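PDB 6FN6: fatty acid synthase 1, isoform A from Drosophila melanogaster, which probably makes long-chain saturated fatty acids from acetyl-CoA and malonyl-CoA using NADPH, this chain being its dehydratase, enoylreductase and ketoreductase region. Local coordinates for residues Asn82-Asp85 and Gly86-Ala89; Pro203-His206 and Phe207-Ser211; Asp274-Asn278 and Ser279-Arg283; Arg322-Gln325 and Ile326-Glu330; Ala609-Asn612 and Phe613-Met617. All coordinates share one frame; numbering follows the deposited sequence.

Interaction 1: residues Asn82-Asp85 and Gly86-Ala89; sequences NFFD and GTGA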
# COMPACT_ATOMS: atom_id res chain seq x y z
N ASN A 82 4.05 -23.41 -3.50
CA ASN A 82 3.09 -23.45 -2.39
C ASN A 82 1.86 -22.60 -2.70
O ASN A 82 1.96 -21.55 -3.33
CB ASN A 82 3.75 -22.97 -1.09
CG ASN A 82 3.04 -23.48 0.14
OD1 ASN A 82 1.84 -23.77 0.11
ND2 ASN A 82 3.77 -23.60 1.24
N PHE A 83 0.69 -23.06 -2.24
CA PHE A 83 -0.57 -22.37 -2.51
C PHE A 83 -1.38 -22.14 -1.23
O PHE A 83 -1.43 -23.01 -0.36
CB PHE A 83 -1.41 -23.17 -3.51
CG PHE A 83 -0.79 -23.29 -4.87
CD1 PHE A 83 0.10 -24.31 -5.16
CD2 PHE A 83 -1.11 -22.39 -5.87
CE1 PHE A 83 0.66 -24.43 -6.41
CE2 PHE A 83 -0.55 -22.50 -7.13
CZ PHE A 83 0.34 -23.52 -7.40
N PHE A 84 -2.02 -20.98 -1.15
CA PHE A 84 -2.95 -20.68 -0.06
C PHE A 84 -4.40 -20.95 -0.46
O PHE A 84 -4.92 -20.32 -1.38
CB PHE A 84 -2.83 -19.22 0.40
CG PHE A 84 -1.60 -18.92 1.22
CD1 PHE A 84 -0.85 -19.93 1.80
CD2 PHE A 84 -1.21 -17.61 1.43
CE1 PHE A 84 0.27 -19.64 2.56
CE2 PHE A 84 -0.10 -17.31 2.19
CZ PHE A 84 0.65 -18.32 2.75
N ASP A 85 -5.05 -21.87 0.24
CA ASP A 85 -6.45 -22.18 -0.01
C ASP A 85 -7.32 -20.93 0.16
O ASP A 85 -8.32 -20.76 -0.53
CB ASP A 85 -6.94 -23.29 0.93
CG ASP A 85 -6.37 -24.65 0.57
OD1 ASP A 85 -5.38 -24.70 -0.18
OD2 ASP A 85 -6.93 -25.66 1.04
N GLY A 86 -6.92 -20.07 1.09
CA GLY A 86 -7.71 -18.91 1.44
C GLY A 86 -7.83 -17.86 0.35
O GLY A 86 -8.94 -17.50 -0.06
N THR A 87 -6.69 -17.36 -0.12
CA THR A 87 -6.68 -16.25 -1.08
C THR A 87 -6.29 -16.69 -2.49
O THR A 87 -6.60 -16.01 -3.46
CB THR A 87 -5.71 -15.14 -0.63
OG1 THR A 87 -4.39 -15.69 -0.46
CG2 THR A 87 -6.17 -14.52 0.68
N GLY A 88 -5.61 -17.83 -2.59
CA GLY A 88 -5.14 -18.32 -3.87
C GLY A 88 -3.75 -17.83 -4.23
O GLY A 88 -3.25 -18.11 -5.32
N ALA A 89 -3.12 -17.09 -3.32
CA ALA A 89 -1.76 -16.62 -3.53
C ALA A 89 -0.81 -17.81 -3.58
O ALA A 89 -0.96 -18.76 -2.81
CB ALA A 89 -1.35 -15.65 -2.43
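Phe84 and Ala89 close the turn of a beta hairpin that joins strands 76-83 and 89-93 in what is probably the N-terminal hotdog fold of the dehydratase. The N-H of Phe84 points to Ala89 O (N to O 3.0 Å), while Phe84 O takes the N-H of Gly88 (O to N 2.9 Å). The second bond spans five residues and makes the loop an alpha-turn. Three residues with helical backbone angles, Asp85 to Thr87, lead into Gly88, whose positive phi (91°) turns the chain back. Two side chains lie side by side and point the same way. Phe84 has its CG beside the backbone N and anti to the carbonyl carbon (chi1 -75°), with Thr87 OG1 at the edge of its ring, near the ring plane, 4.2 Å from CD2. Thr87 holds OG1 between its own backbone N and carbonyl carbon (chi1 57°); from there it receives a weak bond from Ala89 N at 3.4 Å. The stronger partner of that hydroxyl is Glu91 of the second subunit, and the Phe84 ring stacks on Phe84 of that subunit, so the hairpin end belongs to the dimer contact. Phe83 instead packs on helix 34-48, meeting the ring of Phe45. The apolar touch inside the turn is modest: the methyl CB of Ala89 lies 4.3 Å from Phe84 CD2.

Interaction 2: residues Pro203-His206 and Phe207-Ser211; sequences PAKH and FELLS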
# COMPACT_ATOMS: atom_id res chain seq x y z
N PRO A 203 -7.21 -23.16 -22.37
CA PRO A 203 -6.71 -24.30 -23.15
C PRO A 203 -7.71 -24.83 -24.18
O PRO A 203 -7.31 -25.17 -25.29
CB PRO A 203 -6.45 -25.37 -22.07
CG PRO A 203 -6.47 -24.65 -20.77
CD PRO A 203 -7.37 -23.48 -20.95
N ALA A 204 -8.98 -24.90 -23.81
CA ALA A 204 -10.01 -25.42 -24.70
C ALA A 204 -10.06 -24.60 -25.98
O ALA A 204 -10.09 -25.15 -27.09
CB ALA A 204 -11.36 -25.41 -24.01
N LYS A 205 -10.06 -23.29 -25.83
CA LYS A 205 -10.10 -22.36 -26.95
C LYS A 205 -8.83 -22.47 -27.80
O LYS A 205 -8.87 -22.35 -29.02
CB LYS A 205 -10.28 -20.93 -26.45
CG LYS A 205 -10.45 -19.88 -27.52
CD LYS A 205 -9.83 -18.57 -27.07
CE LYS A 205 -10.54 -17.36 -27.64
NZ LYS A 205 -9.96 -16.09 -27.12
N HIS A 206 -7.71 -22.70 -27.12
CA HIS A 206 -6.42 -22.79 -27.78
C HIS A 206 -6.36 -23.94 -28.78
O HIS A 206 -5.95 -23.76 -29.93
CB HIS A 206 -5.31 -22.95 -26.74
CG HIS A 206 -3.94 -22.65 -27.25
ND1 HIS A 206 -3.48 -21.37 -27.46
CD2 HIS A 206 -2.92 -23.47 -27.60
CE1 HIS A 206 -2.24 -21.41 -27.91
NE2 HIS A 206 -1.87 -22.67 -28.01
N PHE A 207 -6.79 -25.12 -28.35
CA PHE A 207 -6.65 -26.32 -29.16
C PHE A 207 -7.71 -26.42 -30.26
O PHE A 207 -7.48 -27.06 -31.29
CB PHE A 207 -6.70 -27.57 -28.28
CG PHE A 207 -5.52 -27.70 -27.36
CD1 PHE A 207 -4.25 -27.94 -27.88
CD2 PHE A 207 -5.66 -27.60 -25.99
CE1 PHE A 207 -3.15 -28.06 -27.05
CE2 PHE A 207 -4.57 -27.72 -25.15
CZ PHE A 207 -3.31 -27.95 -25.68
N GLU A 208 -8.87 -25.80 -30.06
CA GLU A 208 -9.90 -25.81 -31.09
C GLU A 208 -9.53 -24.83 -32.19
O GLU A 208 -10.03 -24.92 -33.32
CB GLU A 208 -11.28 -25.47 -30.50
CG GLU A 208 -11.48 -23.99 -30.18
CD GLU A 208 -12.88 -23.70 -29.66
OE1 GLU A 208 -13.25 -24.24 -28.59
OE2 GLU A 208 -13.62 -22.93 -30.31
N LEU A 209 -8.64 -23.90 -31.87
CA LEU A 209 -8.09 -22.98 -32.86
C LEU A 209 -6.93 -23.64 -33.59
O LEU A 209 -6.72 -23.41 -34.78
CB LEU A 209 -7.63 -21.69 -32.19
CG LEU A 209 -8.73 -20.70 -31.78
CD1 LEU A 209 -8.15 -19.60 -30.91
CD2 LEU A 209 -9.42 -20.12 -32.99
N LEU A 210 -6.17 -24.47 -32.87
CA LEU A 210 -5.05 -25.19 -33.46
C LEU A 210 -5.54 -26.30 -34.39
O LEU A 210 -4.85 -26.66 -35.34
CB LEU A 210 -4.17 -25.79 -32.36
CG LEU A 210 -3.16 -24.83 -31.73
CD1 LEU A 210 -2.61 -25.42 -30.44
CD2 LEU A 210 -2.03 -24.54 -32.70
N SER A 211 -6.73 -26.82 -34.12
CA SER A 211 -7.30 -27.88 -34.94
C SER A 211 -7.59 -27.38 -36.36
O SER A 211 -7.68 -28.17 -37.29
CB SER A 211 -8.59 -28.42 -34.31
OG SER A 211 -9.58 -27.41 -34.24
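Phe207 donates its N-H to Pro203 O (3.1 Å) in the short helix 203-210, part of the probable C-terminal hotdog fold of the dehydratase. Glu208 N then reaches Ala204 O at 3.3 Å. Leu209 N is shared: it bonds Lys205 O, again at 3.3 Å, and more weakly His206 O. That last carbonyl therefore serves two donors, the better one being Leu210 N at 3.0 Å. Towards the far end, Ser211 folds its hydroxyl back, and OG donates to Glu208 O at 2.7 Å from above the carbonyl plane. Lys205 N, near the helix start, is bonded to Asn202 OD1, and Leu210 O takes Gln218 NE2. The His206 side chain has partners on several sides. With CG anti to its backbone nitrogen (chi1 -163°), it turns an edge toward the face of Phe207; the rings are almost perpendicular (89°), their centroids 5.8 Å apart. Leu210 brings CD1 to within 3.5 Å of His206 CD2. The buried imidazole also meets Trp166, Trp170 and Phe173, and its ND1 bonds the backbone N of Gly238. As modelled, ND1 accepts from this amide, so a neutral His206 would probably carry its ring proton on NE2.

Interaction 3: residues Asp274-Asn278 and Ser279-Arg283; sequences DLNEN and SEKAR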
# COMPACT_ATOMS: atom_id res chain seq x y z
N ASP A 274 64.91 6.79 -35.31
CA ASP A 274 64.15 6.00 -34.35
C ASP A 274 62.70 5.90 -34.80
O ASP A 274 62.15 6.84 -35.36
CB ASP A 274 64.24 6.63 -32.95
CG ASP A 274 65.63 6.54 -32.36
OD1 ASP A 274 66.57 6.15 -33.10
OD2 ASP A 274 65.80 6.86 -31.17
N LEU A 275 62.10 4.75 -34.56
CA LEU A 275 60.73 4.49 -35.00
C LEU A 275 59.72 5.23 -34.12
O LEU A 275 58.54 5.29 -34.45
CB LEU A 275 60.45 2.99 -34.99
CG LEU A 275 61.23 2.20 -36.05
CD1 LEU A 275 61.17 0.69 -35.77
CD2 LEU A 275 60.71 2.51 -37.44
N ASN A 276 60.19 5.77 -33.00
CA ASN A 276 59.33 6.57 -32.14
C ASN A 276 60.14 7.63 -31.39
O ASN A 276 61.35 7.52 -31.25
CB ASN A 276 58.61 5.67 -31.14
CG ASN A 276 57.53 6.41 -30.37
OD1 ASN A 276 57.67 6.67 -29.18
ND2 ASN A 276 56.44 6.73 -31.05
N GLU A 277 59.44 8.65 -30.91
CA GLU A 277 60.06 9.73 -30.14
C GLU A 277 60.58 9.19 -28.81
O GLU A 277 61.69 9.51 -28.39
CB GLU A 277 59.05 10.85 -29.90
CG GLU A 277 59.48 11.90 -28.88
CD GLU A 277 59.13 11.51 -27.45
OE1 GLU A 277 59.86 11.91 -26.53
OE2 GLU A 277 58.12 10.80 -27.26
N ASN A 278 59.76 8.38 -28.15
CA ASN A 278 60.13 7.74 -26.90
C ASN A 278 61.13 6.62 -27.15
O ASN A 278 60.85 5.70 -27.93
CB ASN A 278 58.88 7.21 -26.19
CG ASN A 278 59.20 6.48 -24.91
OD1 ASN A 278 59.61 5.32 -24.94
ND2 ASN A 278 59.00 7.15 -23.78
N SER A 279 62.29 6.69 -26.51
CA SER A 279 63.36 5.73 -26.76
C SER A 279 62.92 4.30 -26.43
O SER A 279 63.28 3.36 -27.14
CB SER A 279 64.61 6.09 -25.95
OG SER A 279 64.33 6.09 -24.56
N GLU A 280 62.15 4.14 -25.36
CA GLU A 280 61.71 2.81 -24.94
C GLU A 280 60.74 2.23 -25.96
O GLU A 280 60.87 1.08 -26.37
CB GLU A 280 61.07 2.87 -23.55
CG GLU A 280 60.56 1.53 -23.03
CD GLU A 280 61.65 0.48 -22.92
OE1 GLU A 280 62.84 0.85 -22.98
OE2 GLU A 280 61.31 -0.71 -22.78
N LYS A 281 59.77 3.04 -26.38
CA LYS A 281 58.81 2.60 -27.39
C LYS A 281 59.50 2.36 -28.72
O LYS A 281 59.11 1.48 -29.49
CB LYS A 281 57.70 3.64 -27.56
CG LYS A 281 56.52 3.44 -26.63
CD LYS A 281 55.31 4.26 -27.05
CE LYS A 281 54.63 3.67 -28.28
NZ LYS A 281 53.99 2.35 -28.01
N ALA A 282 60.54 3.15 -29.01
CA ALA A 282 61.27 3.02 -30.26
C ALA A 282 61.92 1.65 -30.33
O ALA A 282 61.88 0.98 -31.37
CB ALA A 282 62.32 4.12 -30.38
N ARG A 283 62.52 1.22 -29.22
CA ARG A 283 63.16 -0.08 -29.13
C ARG A 283 62.15 -1.21 -29.35
O ARG A 283 62.42 -2.16 -30.09
CB ARG A 283 63.85 -0.24 -27.78
CG ARG A 283 64.73 -1.48 -27.67
CD ARG A 283 65.69 -1.36 -26.49
NE ARG A 283 66.39 -2.61 -26.22
CZ ARG A 283 65.90 -3.59 -25.47
NH1 ARG A 283 64.69 -3.48 -24.93
NH2 ARG A 283 66.61 -4.69 -25.27
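Asn278 OD1 faces the first turn of helix 279-296, accepting the N-H of Lys281 in the plane of its carbonyl (OD1 to N 2.7 Å, 165° at the hydrogen), with Glu280 N also close at 2.8 Å. Asn278 is thus the N-cap. It carries its CG anti to the backbone nitrogen (chi1 177°), which swings the amide back over the helix start, and its own carbonyl O receives the first regular helical bond from Ala282 N at 2.8 Å. Two residues earlier Asn276 forms an Asx turn: its OD1 accepts from Asn278 N (2.9 Å), the donor lying above the carbonyl plane. That oxygen also rests against Lys281 CB at 3.4 Å, the two side chains meeting at a slant. The Ala282 methyl packs under the loop, its CB 4.1 Å from Asp274 CB and from Asn276 CB. Farther out, Asp274 OD1 bonds Ser433 OG and Gly435 N, and Lys281 NZ pairs with Glu559. Arg283 reaches Glu407 on strand 402-409, so the cap sits where helix 279-296 leaves the loop after strand 270-271 and comes alongside the mixed sheet containing strands 402-409 and 426-433.

Interaction 4: residues Arg322-Gln325 and Ile326-Glu330; sequences RLLQ and IIEGE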
# COMPACT_ATOMS: atom_id res chain seq x y z
N ARG A 322 58.23 -10.17 -24.61
CA ARG A 322 57.77 -9.30 -25.69
C ARG A 322 57.86 -10.01 -27.03
O ARG A 322 56.96 -9.89 -27.86
CB ARG A 322 58.58 -8.00 -25.72
CG ARG A 322 58.12 -7.00 -26.77
CD ARG A 322 56.71 -6.48 -26.50
NE ARG A 322 56.63 -5.74 -25.24
CZ ARG A 322 55.49 -5.32 -24.70
NH1 ARG A 322 54.33 -5.56 -25.30
NH2 ARG A 322 55.51 -4.66 -23.55
N LEU A 323 58.94 -10.74 -27.26
CA LEU A 323 59.13 -11.45 -28.51
C LEU A 323 58.03 -12.50 -28.69
O LEU A 323 57.38 -12.55 -29.73
CB LEU A 323 60.50 -12.11 -28.57
CG LEU A 323 61.71 -11.19 -28.44
CD1 LEU A 323 63.00 -11.99 -28.57
CD2 LEU A 323 61.67 -10.06 -29.47
N LEU A 324 57.84 -13.34 -27.68
CA LEU A 324 56.81 -14.37 -27.75
C LEU A 324 55.43 -13.73 -27.93
O LEU A 324 54.55 -14.29 -28.58
CB LEU A 324 56.83 -15.24 -26.49
CG LEU A 324 55.79 -16.36 -26.43
CD1 LEU A 324 55.91 -17.30 -27.62
CD2 LEU A 324 55.91 -17.13 -25.12
N GLN A 325 55.26 -12.55 -27.35
CA GLN A 325 53.99 -11.84 -27.43
C GLN A 325 53.74 -11.36 -28.86
O GLN A 325 52.60 -11.39 -29.34
CB GLN A 325 53.98 -10.65 -26.47
CG GLN A 325 52.59 -10.10 -26.19
CD GLN A 325 52.61 -8.98 -25.18
OE1 GLN A 325 53.37 -9.00 -24.22
NE2 GLN A 325 51.76 -7.98 -25.40
N ILE A 326 54.79 -10.93 -29.54
CA ILE A 326 54.69 -10.49 -30.93
C ILE A 326 54.36 -11.69 -31.81
O ILE A 326 53.51 -11.60 -32.70
CB ILE A 326 55.98 -9.79 -31.40
CG1 ILE A 326 56.25 -8.55 -30.56
CG2 ILE A 326 55.87 -9.40 -32.86
CD1 ILE A 326 57.69 -8.07 -30.63
N ILE A 327 55.04 -12.80 -31.57
CA ILE A 327 54.85 -14.01 -32.35
C ILE A 327 53.41 -14.49 -32.17
O ILE A 327 52.67 -14.63 -33.15
CB ILE A 327 55.85 -15.10 -31.94
CG1 ILE A 327 57.28 -14.64 -32.23
CG2 ILE A 327 55.56 -16.41 -32.69
CD1 ILE A 327 58.36 -15.52 -31.63
N GLU A 328 53.03 -14.74 -30.92
CA GLU A 328 51.70 -15.25 -30.60
C GLU A 328 50.61 -14.37 -31.21
O GLU A 328 49.55 -14.86 -31.61
CB GLU A 328 51.51 -15.32 -29.08
CG GLU A 328 52.38 -16.36 -28.39
CD GLU A 328 51.83 -17.77 -28.50
OE1 GLU A 328 50.72 -17.93 -29.04
OE2 GLU A 328 52.52 -18.71 -28.05
N GLY A 329 50.89 -13.07 -31.29
CA GLY A 329 49.96 -12.12 -31.87
C GLY A 329 49.57 -12.44 -33.30
O GLY A 329 48.40 -12.30 -33.68
N GLU A 330 50.54 -12.86 -34.10
CA GLU A 330 50.29 -13.20 -35.50
C GLU A 330 49.31 -14.39 -35.58
O GLU A 330 49.48 -15.37 -34.85
CB GLU A 330 51.60 -13.55 -36.21
CG GLU A 330 51.57 -13.35 -37.72
CD GLU A 330 51.54 -11.88 -38.11
OE1 GLU A 330 51.86 -11.02 -37.26
OE2 GLU A 330 51.19 -11.58 -39.28
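Arg322 meets Ile326 one helical turn on, its CG 4.0 Å from Ile326 CD1 with the two side chains crossing at about a right angle. Its carbonyl O takes Ile326 N at 2.9 Å and is also brushed by the CG1 branch of that isoleucine, which lies anti to its own carbonyl carbon (chi1 -61°) and so leans back along the helix. Leu323 comes next: its O receives Ile327 N at 3.0 Å, while its side chain turns off to pack on Phe376 of strand 374-380. Leu324 O accepts Glu328 N at 2.8 Å. Its side chain and that of Glu328 run side by side in the same direction, and Leu324 CD1 lies 3.7 Å from both CG and OE2 of the glutamate, whose chain is bent at chi2. Gln325, on the exposed side, gives its O to Gly329 N at 3.1 Å. Leu323, Leu324, Ile326 and Ile327 are all buried: the isoleucines touch Ile291 of helix 279-296, and Leu324 and Ile327 touch Val337. Helix 320-329 thus forms the crossover between parallel strands 303-309 and 334-341, a beta-alpha-beta unit as in the Rossmann-like methyltransferase fold; the strand order of the sheet fits the pseudo-methyltransferase domain of animal fatty acid synthases.

Interaction 5: residues Ala609-Asn612 and Phe613-Met617; sequences APIN and FRDVM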
# COMPACT_ATOMS: atom_id res chain seq x y z
N ALA A 609 29.85 22.51 -11.47
CA ALA A 609 28.82 21.52 -11.75
C ALA A 609 28.73 20.54 -10.58
O ALA A 609 29.64 19.74 -10.36
CB ALA A 609 29.12 20.77 -13.04
N PRO A 610 27.63 20.62 -9.81
CA PRO A 610 27.45 19.65 -8.72
C PRO A 610 27.03 18.26 -9.18
O PRO A 610 26.38 18.12 -10.21
CB PRO A 610 26.33 20.28 -7.87
CG PRO A 610 26.30 21.71 -8.25
CD PRO A 610 26.69 21.75 -9.69
N ILE A 611 27.41 17.25 -8.41
CA ILE A 611 26.91 15.90 -8.62
C ILE A 611 25.71 15.67 -7.72
O ILE A 611 25.71 16.06 -6.55
CB ILE A 611 27.99 14.83 -8.35
CG1 ILE A 611 29.26 15.12 -9.16
CG2 ILE A 611 27.47 13.45 -8.68
CD1 ILE A 611 30.42 15.54 -8.32
N ASN A 612 24.68 15.05 -8.27
CA ASN A 612 23.50 14.67 -7.50
C ASN A 612 23.39 13.15 -7.50
O ASN A 612 24.05 12.48 -8.28
CB ASN A 612 22.25 15.32 -8.08
CG ASN A 612 22.16 16.80 -7.76
OD1 ASN A 612 21.69 17.19 -6.69
ND2 ASN A 612 22.61 17.63 -8.69
N PHE A 613 22.56 12.61 -6.61
CA PHE A 613 22.44 11.17 -6.48
C PHE A 613 22.05 10.52 -7.81
O PHE A 613 22.47 9.40 -8.10
CB PHE A 613 21.42 10.81 -5.39
CG PHE A 613 21.95 10.93 -3.99
CD1 PHE A 613 23.05 10.18 -3.59
CD2 PHE A 613 21.36 11.79 -3.08
CE1 PHE A 613 23.54 10.28 -2.30
CE2 PHE A 613 21.86 11.90 -1.79
CZ PHE A 613 22.95 11.14 -1.40
N ARG A 614 21.27 11.23 -8.62
CA ARG A 614 20.84 10.69 -9.90
C ARG A 614 22.04 10.37 -10.79
O ARG A 614 22.04 9.39 -11.52
CB ARG A 614 19.90 11.67 -10.61
CG ARG A 614 19.24 11.11 -11.87
CD ARG A 614 18.43 12.18 -12.59
NE ARG A 614 18.60 12.15 -14.04
CZ ARG A 614 19.71 12.52 -14.67
NH1 ARG A 614 20.76 12.94 -13.99
NH2 ARG A 614 19.77 12.47 -16.00
N ASP A 615 23.07 11.21 -10.71
CA ASP A 615 24.29 10.98 -11.48
C ASP A 615 25.00 9.74 -10.96
O ASP A 615 25.50 8.93 -11.74
CB ASP A 615 25.21 12.20 -11.40
CG ASP A 615 24.62 13.43 -12.05
OD1 ASP A 615 23.74 13.27 -12.93
OD2 ASP A 615 25.01 14.55 -11.68
N VAL A 616 25.05 9.59 -9.64
CA VAL A 616 25.69 8.44 -9.02
C VAL A 616 24.93 7.17 -9.37
O VAL A 616 25.53 6.17 -9.76
CB VAL A 616 25.78 8.61 -7.48
CG1 VAL A 616 26.52 7.43 -6.86
CG2 VAL A 616 26.47 9.91 -7.12
N MET A 617 23.61 7.22 -9.24
CA MET A 617 22.77 6.05 -9.48
C MET A 617 22.90 5.60 -10.93
O MET A 617 22.98 4.40 -11.20
CB MET A 617 21.30 6.37 -9.15
CG MET A 617 21.03 6.59 -7.67
SD MET A 617 21.45 5.18 -6.64
CE MET A 617 21.15 5.84 -5.00
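Ile611 lays its CG2 methyl against the first turn of helix 613-620, 3.8 Å from Asp615 CB and 4.0 Å from Val616 CG2, crossing the valine at about a right angle. CG2 is the branch anti to the isoleucine's backbone nitrogen; CG1 lies beside that nitrogen, anti to the carbonyl carbon (chi1 -54°). The remainder of Ile611 is covered by Ala879, Phe880 and Met883 of helix 876-885 and by strand 891-895. Strand 601-611 thus passes almost directly into the helix, with Asn612 at the N-cap; the axes of the short segments are inclined at 63° and 8.4 Å apart at their closest. The Asn612 side chain forms no capping bond: ND2 turns away to hydrogen-bond Glu642 OE2. The backbone of Asn612 does the work instead. Its O lies 2.9 Å from Asp615 N and 3.3 Å from Val616 N, both weak bonds. In return Asp615, with CG beside its backbone N and anti to its carbonyl carbon, points OD2 at Asn612 N. The bond from Asn612 N to Asp615 OD2 is straight (172°) but long and weak at 3.5 Å, and corresponds to one half of a capping box. Asp615 OD1 is engaged elsewhere, in a salt bridge with Arg614 NH1 (3.2 Å) and a weak bond from Gly640 N. The region has the sequence and topology of the medium-chain dehydrogenase-like enoylreductase. With two weak backbone N-H bonds, a helix start and a guanidinium beside it, the buried Asp615 carboxylate probably favours the charged form.

How the interactions relate
All five are local contacts between residues close in sequence, yet their settings differ. Interactions 1 and 2 belong to the dehydratase, about 29 Å apart between centres; interaction 1 alone is touched by the second subunit. Interactions 3 and 4 lie together, nearest atoms about 7 Å apart, in the same mixed alpha/beta domain: helix 279-296, which starts in interaction 3, packs against the isoleucines of interaction 4. Interaction 5 stands apart in the enoylreductase. Interaction 3 lies at the surface, and an asparagine side chain caps its helix. Interaction 5, more buried, begins its helix with backbone and aspartate. Interactions 2 and 4 are regular helix, the former adding an aromatic pair, the latter mainly aliphatic packing.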